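Long-range contacts in D-psicose 3-epimerase (Agrobacterium tumefaciens, PDB 2HK0), which catalyses the C3 epimerisation of ketohexoses, probably interconverting D-psicose and D-fructose with the help of a bound metal ion: residues W132-S137 against F175-L180; G144-G149 against V187-D192. One frame throughout, in Å; residues are numbered along the deposited sequence.

Interaction 1 (W132-S137 against F175-L180); sequences WPIDYS and FENHVL
Tyr136 and His178 carry the polar part of this contact between two loops: Tyr136 OH and His178 ND1 lie 3.1 Å apart, in a hydrogen bond. ND1 sits at the edge of the tyrosine ring, near its plane, and OH likewise reaches the edge of the imidazole. The ring planes stand at 85°, with centroids 5.8 Å apart. Placing His178 CG between its backbone N and carbonyl carbon (chi1 56°) brings ND1 to the tyrosine hydroxyl, and the imidazole is held at both nitrogens, because NE2 is hydrogen-bonded to Asp145 of helix 142-162.

The van der Waals part comes from Ile134 and the tyrosine ring. The delta methyl of Ile134 ends 3.9 Å from Glu176 O and 4.0 Å from His178 ND1, meeting the imidazole at its edge. Within its own loop the CG2 branch of Ile134 covers one face of the Tyr136 ring, 3.3 Å above the plane and offset toward the rim. Tyr136 CE2 approaches Phe175 O at 3.7 Å.

Hydrogen bonds inside 175-180 shape the chain that receives the tyrosine. Asn177 OD1 accepts from Val179 N, an Asx turn, and from Leu180 N at 3.0 Å; the latter arrives nearly along the C=O direction, whereas Val179 N lies 51° out of the carbonyl plane.

A second subunit covers part of the contact, its Trp280 meeting the Tyr136 ring and its Phe175 stacking on Phe175 of this chain. The two segments belong to the loops that follow strands 123-126 and 166-170, so the contact joins successive beta-alpha loops at the C-terminal end of a TIM barrel, the end that carries the active site in this fold.

Interaction 2 (G144-G149 against V187-D192); sequences GDYARG and VAFVKD
Ala188, first of the second segment to approach 144-149, comes near through its carbonyl O, 3.6 Å from Tyr146 OH in van der Waals contact. One residue on, Phe189 supplies most of the apolar contact. With its CG anti to the backbone N, the ring reaches toward the first helix and turns an edge to the face of Tyr146 in an offset edge-to-face pair, planes at 86° and centroids 5.6 Å apart. Its CD2 is 3.6 Å from Tyr146 CE1. Further out, Phe189 CZ lies 3.6 Å from Gly149 C, against backbone that no side chain of Gly149 covers. Asp192 closes the contact one helical turn later: Tyr146 OH donates to Asp192 OD2 at a doubtfully short 2.5 Å. The carboxylate oxygen lies in the plane of the tyrosine ring, at its edge, although the carboxylate and ring planes are 70° apart.

The segment axes approach to 10.7 Å and run at 42° to each other. Helices 142-162 and 183-193, which follow the consecutive strands 123-126 and 166-170, are successive outer helices of the barrel; Phe189 also packs on Val150 and Ile153 of the first, while Val187 and Val190 rest on Val200 of strand 198-203.

The centres of interactions 1 and 2 are 16 Å apart, and their segments alternate along the chain: 132-137, 144-149, 175-180, then 187-192. Each interaction therefore pairs the same two consecutive beta-alpha units of the barrel, first through the loops after strands 123-126 and 166-170, then through the helices 142-162 and 183-193 to which those loops lead. They also touch directly: besides the bond between His178 and Asp145, Val179 CG1 packs 3.9 Å from Tyr146 CD1, and Leu180 CD2 packs 3.6 Å from Phe189 CB. Loop and helix contacts thus form a continuous connection between neighbouring units, running from the subunit interface at interaction 1 to the outer helical layer.

Interaction 1 (W132-S137 against F175-L180)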
loop_
_atom_site.group_PDB
_atom_site.type_symbol
_atom_site.label_atom_id
_atom_site.label_comp_id
_atom_site.label_asym_id
_atom_site.label_seq_id
_atom_site.Cartn_x
_atom_site.Cartn_y
_atom_site.Cartn_z
ATOM N N TRP A 132 29.146 -2.115 -16.659
ATOM C CA TRP A 132 29.114 -2.854 -15.411
ATOM C C TRP A 132 30.438 -3.622 -15.339
ATOM O O TRP A 132 30.938 -4.091 -16.361
ATOM C CB TRP A 132 27.960 -3.845 -15.410
ATOM C CG TRP A 132 28.044 -4.753 -14.258
ATOM C CD1 TRP A 132 27.563 -4.532 -13.003
ATOM C CD2 TRP A 132 28.711 -6.016 -14.221
ATOM N NE1 TRP A 132 27.891 -5.582 -12.180
ATOM C CE2 TRP A 132 28.597 -6.508 -12.904
ATOM C CE3 TRP A 132 29.396 -6.780 -15.176
ATOM C CZ2 TRP A 132 29.142 -7.737 -12.512
ATOM C CZ3 TRP A 132 29.940 -8.005 -14.788
ATOM C CH2 TRP A 132 29.807 -8.470 -13.465
ATOM N N PRO A 133 31.007 -3.801 -14.135
ATOM C CA PRO A 133 30.584 -3.389 -12.793
ATOM C C PRO A 133 30.541 -1.884 -12.505
ATOM O O PRO A 133 29.465 -1.278 -12.447
ATOM C CB PRO A 133 31.590 -4.103 -11.883
ATOM C CG PRO A 133 32.040 -5.283 -12.708
ATOM C CD PRO A 133 32.208 -4.653 -14.053
ATOM N N ILE A 134 31.731 -1.323 -12.309
ATOM C CA ILE A 134 31.990 0.084 -11.987
ATOM C C ILE A 134 32.660 0.096 -10.613
ATOM O O ILE A 134 32.030 -0.192 -9.599
ATOM C CB ILE A 134 30.713 0.979 -11.933
ATOM C CG1 ILE A 134 30.183 1.254 -13.349
ATOM C CG2 ILE A 134 31.053 2.321 -11.290
ATOM C CD1 ILE A 134 28.976 2.171 -13.388
ATOM N N ASP A 135 33.949 0.416 -10.592
ATOM C CA ASP A 135 34.706 0.442 -9.346
ATOM C C ASP A 135 34.372 1.684 -8.540
ATOM O O ASP A 135 34.908 2.765 -8.794
ATOM C CB ASP A 135 36.211 0.411 -9.641
ATOM C CG ASP A 135 37.056 0.329 -8.377
ATOM O OD1 ASP A 135 36.697 0.991 -7.382
ATOM O OD2 ASP A 135 38.082 -0.387 -8.380
ATOM N N TYR A 136 33.488 1.530 -7.562
ATOM C CA TYR A 136 33.110 2.657 -6.728
ATOM C C TYR A 136 34.118 2.956 -5.618
ATOM O O TYR A 136 33.878 3.814 -4.770
ATOM C CB TYR A 136 31.705 2.450 -6.150
ATOM C CG TYR A 136 30.621 2.756 -7.161
ATOM C CD1 TYR A 136 30.555 4.005 -7.767
ATOM C CD2 TYR A 136 29.699 1.789 -7.552
ATOM C CE1 TYR A 136 29.610 4.287 -8.740
ATOM C CE2 TYR A 136 28.741 2.068 -8.531
ATOM C CZ TYR A 136 28.710 3.319 -9.120
ATOM O OH TYR A 136 27.814 3.600 -10.121
ATOM N N SER A 137 35.245 2.248 -5.620
ATOM C CA SER A 137 36.281 2.502 -4.622
ATOM C C SER A 137 37.146 3.602 -5.232
ATOM O O SER A 137 37.983 4.203 -4.560
ATOM C CB SER A 137 37.128 1.249 -4.360
ATOM O OG SER A 137 38.036 1.010 -5.423
ATOM N N PHE A 175 23.390 1.676 -6.329
ATOM C CA PHE A 175 24.476 0.702 -6.190
ATOM C C PHE A 175 25.037 0.196 -7.524
ATOM O O PHE A 175 26.136 -0.352 -7.557
ATOM C CB PHE A 175 23.996 -0.491 -5.351
ATOM C CG PHE A 175 23.543 -0.109 -3.966
ATOM C CD1 PHE A 175 24.473 0.148 -2.959
ATOM C CD2 PHE A 175 22.184 0.008 -3.672
ATOM C CE1 PHE A 175 24.053 0.513 -1.666
ATOM C CE2 PHE A 175 21.756 0.369 -2.399
ATOM C CZ PHE A 175 22.688 0.624 -1.386
ATOM N N GLU A 176 24.301 0.409 -8.618
ATOM C CA GLU A 176 24.714 -0.090 -9.929
ATOM C C GLU A 176 25.026 0.991 -10.964
ATOM O O GLU A 176 25.651 0.717 -11.984
ATOM C CB GLU A 176 23.634 -1.066 -10.457
ATOM C CG GLU A 176 23.409 -2.240 -9.493
ATOM C CD GLU A 176 22.334 -3.226 -9.940
ATOM O OE1 GLU A 176 22.410 -3.722 -11.078
ATOM O OE2 GLU A 176 21.414 -3.510 -9.143
ATOM N N ASN A 177 24.578 2.217 -10.733
ATOM C CA ASN A 177 24.898 3.299 -11.662
ATOM C C ASN A 177 24.827 4.603 -10.890
ATOM O O ASN A 177 24.078 4.720 -9.910
ATOM C CB ASN A 177 23.947 3.332 -12.867
ATOM C CG ASN A 177 24.437 4.274 -13.973
ATOM O OD1 ASN A 177 23.996 5.409 -14.077
ATOM N ND2 ASN A 177 25.372 3.792 -14.797
ATOM N N HIS A 178 25.618 5.578 -11.325
ATOM C CA HIS A 178 25.675 6.856 -10.639
ATOM C C HIS A 178 25.212 8.004 -11.499
ATOM O O HIS A 178 25.278 9.150 -11.061
ATOM C CB HIS A 178 27.107 7.136 -10.226
ATOM C CG HIS A 178 28.060 7.106 -11.377
ATOM N ND1 HIS A 178 28.421 5.934 -12.004
ATOM C CD2 HIS A 178 28.694 8.100 -12.041
ATOM C CE1 HIS A 178 29.239 6.206 -13.007
ATOM N NE2 HIS A 178 29.423 7.516 -13.050
ATOM N N VAL A 179 24.757 7.703 -12.714
ATOM C CA VAL A 179 24.321 8.750 -13.636
ATOM C C VAL A 179 22.799 8.896 -13.787
ATOM O O VAL A 179 22.268 9.991 -13.654
ATOM C CB VAL A 179 24.967 8.519 -15.025
ATOM C CG1 VAL A 179 24.513 9.593 -16.017
ATOM C CG2 VAL A 179 26.493 8.530 -14.871
ATOM N N LEU A 180 22.110 7.793 -14.071
ATOM C CA LEU A 180 20.645 7.809 -14.223
ATOM C C LEU A 180 20.045 6.865 -13.157
ATOM O O LEU A 180 20.137 5.636 -13.277
ATOM C CB LEU A 180 20.258 7.349 -15.639
ATOM C CG LEU A 180 20.989 8.043 -16.810
ATOM C CD1 LEU A 180 20.578 7.413 -18.147
ATOM C CD2 LEU A 180 20.651 9.534 -16.830
#

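Interaction 2 (G144-G149 against V187-D192)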
loop_
_atom_site.group_PDB
_atom_site.type_symbol
_atom_site.label_atom_id
_atom_site.label_comp_id
_atom_site.label_asym_id
_atom_site.label_seq_id
_atom_site.Cartn_x
_atom_site.Cartn_y
_atom_site.Cartn_z
ATOM N N GLY A 144 30.800 14.250 -16.207
ATOM C CA GLY A 144 31.557 13.769 -17.346
ATOM C C GLY A 144 30.958 12.519 -17.970
ATOM O O GLY A 144 30.793 12.442 -19.189
ATOM N N ASP A 145 30.627 11.527 -17.151
ATOM C CA ASP A 145 30.049 10.299 -17.683
ATOM C C ASP A 145 28.698 10.572 -18.352
ATOM O O ASP A 145 28.336 9.925 -19.341
ATOM C CB ASP A 145 29.885 9.255 -16.575
ATOM C CG ASP A 145 31.214 8.780 -16.028
ATOM O OD1 ASP A 145 32.230 8.904 -16.753
ATOM O OD2 ASP A 145 31.241 8.269 -14.880
ATOM N N TYR A 146 27.957 11.530 -17.816
ATOM C CA TYR A 146 26.661 11.884 -18.394
ATOM C C TYR A 146 26.873 12.459 -19.800
ATOM O O TYR A 146 26.298 11.980 -20.790
ATOM C CB TYR A 146 25.975 12.935 -17.530
ATOM C CG TYR A 146 24.693 13.454 -18.132
ATOM C CD1 TYR A 146 23.482 12.807 -17.890
ATOM C CD2 TYR A 146 24.692 14.568 -18.974
ATOM C CE1 TYR A 146 22.299 13.251 -18.471
ATOM C CE2 TYR A 146 23.515 15.021 -19.564
ATOM C CZ TYR A 146 22.324 14.354 -19.306
ATOM O OH TYR A 146 21.150 14.767 -19.887
ATOM N N ALA A 147 27.707 13.497 -19.873
ATOM C CA ALA A 147 27.997 14.158 -21.139
ATOM C C ALA A 147 28.551 13.197 -22.194
ATOM O O ALA A 147 28.119 13.223 -23.352
ATOM C CB ALA A 147 28.976 15.331 -20.909
ATOM N N ARG A 148 29.497 12.346 -21.812
ATOM C CA ARG A 148 30.056 11.404 -22.771
ATOM C C ARG A 148 29.026 10.334 -23.142
ATOM O O ARG A 148 28.998 9.860 -24.282
ATOM C CB ARG A 148 31.327 10.745 -22.216
ATOM C CG ARG A 148 32.517 11.720 -22.096
ATOM C CD ARG A 148 33.796 11.019 -21.629
ATOM N NE ARG A 148 34.236 11.514 -20.327
ATOM C CZ ARG A 148 33.810 11.037 -19.167
ATOM N NH1 ARG A 148 32.944 10.047 -19.145
ATOM N NH2 ARG A 148 34.225 11.565 -18.031
ATOM N N GLY A 149 28.176 9.960 -22.191
ATOM C CA GLY A 149 27.163 8.951 -22.479
ATOM C C GLY A 149 26.158 9.444 -23.516
ATOM O O GLY A 149 25.769 8.709 -24.434
ATOM N N VAL A 187 14.645 10.499 -18.505
ATOM C CA VAL A 187 14.001 11.313 -19.525
ATOM C C VAL A 187 14.888 12.498 -19.958
ATOM O O VAL A 187 14.956 12.819 -21.141
ATOM C CB VAL A 187 12.651 11.837 -19.020
ATOM C CG1 VAL A 187 12.147 12.975 -19.925
ATOM C CG2 VAL A 187 11.624 10.685 -18.999
ATOM N N ALA A 188 15.587 13.129 -19.014
ATOM C CA ALA A 188 16.434 14.275 -19.366
ATOM C C ALA A 188 17.546 13.796 -20.287
ATOM O O ALA A 188 17.864 14.437 -21.283
ATOM C CB ALA A 188 17.026 14.923 -18.110
ATOM N N PHE A 189 18.124 12.651 -19.952
ATOM C CA PHE A 189 19.199 12.088 -20.750
ATOM C C PHE A 189 18.722 11.803 -22.181
ATOM O O PHE A 189 19.400 12.145 -23.145
ATOM C CB PHE A 189 19.706 10.797 -20.095
ATOM C CG PHE A 189 20.783 10.099 -20.872
ATOM C CD1 PHE A 189 20.462 9.227 -21.911
ATOM C CD2 PHE A 189 22.119 10.302 -20.554
ATOM C CE1 PHE A 189 21.470 8.562 -22.622
ATOM C CE2 PHE A 189 23.145 9.642 -21.261
ATOM C CZ PHE A 189 22.823 8.774 -22.290
ATOM N N VAL A 190 17.566 11.154 -22.301
ATOM C CA VAL A 190 16.999 10.821 -23.595
ATOM C C VAL A 190 16.698 12.087 -24.427
ATOM O O VAL A 190 16.966 12.126 -25.637
ATOM C CB VAL A 190 15.733 9.943 -23.401
ATOM C CG1 VAL A 190 14.923 9.836 -24.697
ATOM C CG2 VAL A 190 16.174 8.548 -22.960
ATOM N N LYS A 191 16.165 13.123 -23.787
ATOM C CA LYS A 191 15.876 14.364 -24.515
ATOM C C LYS A 191 17.174 14.987 -25.034
ATOM O O LYS A 191 17.210 15.530 -26.133
ATOM C CB LYS A 191 15.132 15.345 -23.615
ATOM C CG LYS A 191 13.665 14.981 -23.430
ATOM C CD LYS A 191 12.970 15.936 -22.473
ATOM C CE LYS A 191 11.480 15.645 -22.376
ATOM N NZ LYS A 191 10.824 16.621 -21.439
ATOM N N ASP A 192 18.234 14.910 -24.236
ATOM C CA ASP A 192 19.533 15.425 -24.644
ATOM C C ASP A 192 20.096 14.649 -25.827
ATOM O O ASP A 192 20.798 15.215 -26.669
ATOM C CB ASP A 192 20.546 15.335 -23.510
ATOM C CG ASP A 192 20.603 16.596 -22.695
ATOM O OD1 ASP A 192 20.111 17.634 -23.194
ATOM O OD2 ASP A 192 21.144 16.558 -21.567
#